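Pngf-ii (Elizabethkingia meningoseptica, PDB 4R4X) probably hydrolyses the amide link between N-glycans and asparagine side chains, as a peptide:N-glycosidase related to PNGase F, releasing the sugar from glycoproteins. Local coordinates at residues N401-V406 with Q512-Q517. Residues are numbered along the deposited sequence; the frame is centred on the assembly and turned at random.
Sequences NSDKGV and QVKIPQ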
ATOM      1  N   ASN A 401      30.440  -6.687  18.673  1.00 17.51           N
ATOM      2  CA  ASN A 401      31.356  -6.746  19.822  1.00 19.32           C
ATOM      3  C   ASN A 401      32.716  -6.082  19.569  1.00 20.73           C
ATOM      4  O   ASN A 401      33.495  -5.938  20.500  1.00 24.02           O
ATOM      5  CB  ASN A 401      31.523  -8.160  20.370  1.00 20.20           C
ATOM      6  CG  ASN A 401      32.319  -9.074  19.449  1.00 22.16           C
ATOM      7  OD1 ASN A 401      33.086  -9.926  19.926  1.00 26.54           O
ATOM      8  ND2 ASN A 401      32.142  -8.928  18.160  1.00 19.63           N
ATOM      9  N   SER A 402      33.003  -5.674  18.332  1.00 19.53           N
ATOM     10  CA  SER A 402      34.199  -4.889  18.042  1.00 20.22           C
ATOM     11  C   SER A 402      33.776  -3.440  17.972  1.00 20.80           C
ATOM     12  O   SER A 402      32.736  -3.139  17.387  1.00 19.36           O
ATOM     13  CB  SER A 402      34.820  -5.268  16.703  1.00 19.92           C
ATOM     14  OG  SER A 402      35.685  -4.238  16.233  1.00 20.30           O
ATOM     15  N   ASP A 403      34.610  -2.545  18.501  1.00 21.90           N
ATOM     16  CA  ASP A 403      34.363  -1.102  18.370  1.00 24.29           C
ATOM     17  C   ASP A 403      34.253  -0.647  16.904  1.00 23.19           C
ATOM     18  O   ASP A 403      33.624   0.368  16.636  1.00 22.62           O
ATOM     19  CB  ASP A 403      35.446  -0.283  19.089  1.00 26.59           C
ATOM     20  CG  ASP A 403      35.146   1.222  19.071  1.00 27.91           C
ATOM     21  OD1 ASP A 403      34.234   1.670  19.791  1.00 30.31           O
ATOM     22  OD2 ASP A 403      35.793   1.955  18.305  1.00 30.03           O
ATOM     23  N   LYS A 404      34.856  -1.382  15.962  1.00 20.75           N
ATOM     24  CA  LYS A 404      34.786  -1.010  14.543  1.00 20.68           C
ATOM     25  C   LYS A 404      33.367  -1.194  13.966  1.00 19.25           C
ATOM     26  O   LYS A 404      32.983  -0.507  13.027  1.00 18.53           O
ATOM     27  CB  LYS A 404      35.776  -1.817  13.697  1.00 23.05           C
ATOM     28  CG  LYS A 404      35.693  -1.487  12.211  1.00 26.77           C
ATOM     29  CD  LYS A 404      36.889  -1.989  11.398  1.00 31.24           C
ATOM     30  CE  LYS A 404      36.482  -2.337   9.965  1.00 33.40           C
ATOM     31  NZ  LYS A 404      37.663  -2.747   9.146  1.00 37.42           N
ATOM     32  N   GLY A 405      32.599  -2.119  14.530  1.00 17.64           N
ATOM     33  CA  GLY A 405      31.219  -2.336  14.094  1.00 17.07           C
ATOM     34  C   GLY A 405      31.168  -2.605  12.604  1.00 16.68           C
ATOM     35  O   GLY A 405      31.940  -3.436  12.086  1.00 16.63           O
ATOM     36  N   VAL A 406      30.275  -1.893  11.922  1.00 16.21           N
ATOM     37  CA  VAL A 406      30.144  -1.976  10.473  1.00 16.55           C
ATOM     38  C   VAL A 406      30.647  -0.650   9.896  1.00 16.43           C
ATOM     39  O   VAL A 406      30.151   0.398  10.233  1.00 16.15           O
ATOM     40  CB  VAL A 406      28.676  -2.182  10.024  1.00 16.27           C
ATOM     41  CG1 VAL A 406      28.558  -1.932   8.532  1.00 16.82           C
ATOM     42  CG2 VAL A 406      28.210  -3.586  10.358  1.00 16.49           C
ATOM     43  N   GLN A 512      29.744   4.633   9.442  1.00 15.23           N
ATOM     44  CA  GLN A 512      30.038   3.599  10.416  1.00 14.54           C
ATOM     45  C   GLN A 512      28.927   3.457  11.455  1.00 14.52           C
ATOM     46  O   GLN A 512      28.353   4.448  11.877  1.00 14.45           O
ATOM     47  CB  GLN A 512      31.352   3.896  11.104  1.00 15.20           C
ATOM     48  CG  GLN A 512      31.742   2.829  12.118  1.00 16.03           C
ATOM     49  CD  GLN A 512      33.093   3.092  12.731  1.00 16.95           C
ATOM     50  OE1 GLN A 512      33.873   2.163  12.983  1.00 18.14           O
ATOM     51  NE2 GLN A 512      33.377   4.347  12.970  1.00 16.12           N
ATOM     52  N   VAL A 513      28.616   2.214  11.820  1.00 14.80           N
ATOM     53  CA  VAL A 513      27.658   1.927  12.898  1.00 15.19           C
ATOM     54  C   VAL A 513      28.351   1.178  14.004  1.00 15.03           C
ATOM     55  O   VAL A 513      29.014   0.181  13.746  1.00 14.76           O
ATOM     56  CB  VAL A 513      26.477   1.067  12.419  1.00 15.45           C
ATOM     57  CG1 VAL A 513      25.470   0.830  13.548  1.00 16.15           C
ATOM     58  CG2 VAL A 513      25.816   1.751  11.241  1.00 16.93           C
ATOM     59  N   LYS A 514      28.170   1.659  15.233  1.00 14.82           N
ATOM     60  CA  LYS A 514      28.702   1.021  16.425  1.00 14.45           C
ATOM     61  C   LYS A 514      27.523   0.772  17.372  1.00 13.99           C
ATOM     62  O   LYS A 514      26.665   1.641  17.521  1.00 13.05           O
ATOM     63  CB  LYS A 514      29.697   1.934  17.143  1.00 15.17           C
ATOM     64  CG  LYS A 514      30.954   2.281  16.355  1.00 16.80           C
ATOM     65  CD  LYS A 514      31.969   2.996  17.241  1.00 17.84           C
ATOM     66  CE  LYS A 514      33.134   3.537  16.435  1.00 19.00           C
ATOM     67  NZ  LYS A 514      34.065   4.261  17.332  1.00 19.82           N
ATOM     68  N   ILE A 515      27.494  -0.413  17.989  1.00 13.31           N
ATOM     69  CA  ILE A 515      26.466  -0.817  18.965  1.00 13.10           C
ATOM     70  C   ILE A 515      27.173  -1.650  20.040  1.00 13.12           C
ATOM     71  O   ILE A 515      27.941  -2.552  19.681  1.00 13.50           O
ATOM     72  CB  ILE A 515      25.394  -1.710  18.277  1.00 13.41           C
ATOM     73  CG1 ILE A 515      24.788  -0.990  17.072  1.00 13.52           C
ATOM     74  CG2 ILE A 515      24.290  -2.112  19.231  1.00 13.62           C
ATOM     75  CD1 ILE A 515      23.911  -1.889  16.210  1.00 13.63           C
ATOM     76  N   PRO A 516      26.944  -1.370  21.346  1.00 14.01           N
ATOM     77  CA  PRO A 516      27.591  -2.138  22.420  1.00 14.47           C
ATOM     78  C   PRO A 516      26.886  -3.482  22.626  1.00 14.47           C
ATOM     79  O   PRO A 516      26.105  -3.663  23.570  1.00 14.06           O
ATOM     80  CB  PRO A 516      27.476  -1.226  23.648  1.00 15.11           C
ATOM     81  CG  PRO A 516      26.285  -0.395  23.374  1.00 14.73           C
ATOM     82  CD  PRO A 516      26.134  -0.272  21.887  1.00 14.12           C
ATOM     83  N   GLN A 517      27.189  -4.402  21.716  1.00 14.49           N
ATOM     84  CA  GLN A 517      26.533  -5.707  21.636  1.00 14.44           C
ATOM     85  C   GLN A 517      26.751  -6.460  22.925  1.00 14.68           C
ATOM     86  O   GLN A 517      27.845  -6.412  23.503  1.00 13.76           O
ATOM     87  CB  GLN A 517      27.120  -6.481  20.476  1.00 15.30           C
ATOM     88  CG  GLN A 517      26.530  -7.860  20.211  1.00 15.49           C
ATOM     89  CD  GLN A 517      27.124  -8.428  18.945  1.00 16.62           C
ATOM     90  OE1 GLN A 517      26.719  -8.056  17.839  1.00 16.94           O
ATOM     91  NE2 GLN A 517      28.089  -9.329  19.096  1.00 16.57           N
TER
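Val406 and Val513 form an antiparallel hydrogen-bonded pair, linked by two backbone hydrogen bonds that are both nearly straight. Val406 N donates to Val513 O at 3.0 Å. In return, Val513 N donates to Val406 O at 2.9 Å. Both valine side chains point to the same face of the sheet, where Val513 packs on Tyr423 and Val406 on Met399 and Phe400. CA-H...O contacts flank the pair. Gly405 CA lies 3.4 Å from Val513 O, and Gln512 CA lies 3.2 Å from Val406 O, giving each carbonyl a second, weaker donor. The approach of Gly405, whose phi is positive, depends on its lack of a side chain, since a CB there would run into Val513 O.

This pairing joins the start of strand 406-412 to the end of strand 507-514 in a four-stranded antiparallel sheet within the C-terminal PNGase F family region. Just before the strand, Ser402 to Gly405 form a type I turn, closed by Gly405 N donating to Ser402 O at 3.0 Å and reinforced by an ST turn in which Ser402 OG accepts from Lys404 N.

The charged contact crosses from this turn to the strand. Lys514 CG is anti to its own carbonyl carbon (chi1 -63°), and beyond it the extended chain passes beside the backbone of Asp403, with CD 3.2 Å from Asp403 O. The salt bridge runs from Lys514 NZ to Asp403 OD2 at 3.0 Å. NZ meets that oxygen on its syn side, 28° out of the carboxylate plane.

Farther along, the amide planes of Asn401 and Gln517 are 5° apart, and Gln517 NE2 comes within 3.6 Å of Asn401 N. Asn401 ND2 donates to Asn280 OD1; Gln517 NE2 donates to Thr398 O while its OE1 accepts from Phe400 N, holding that amide at both ends.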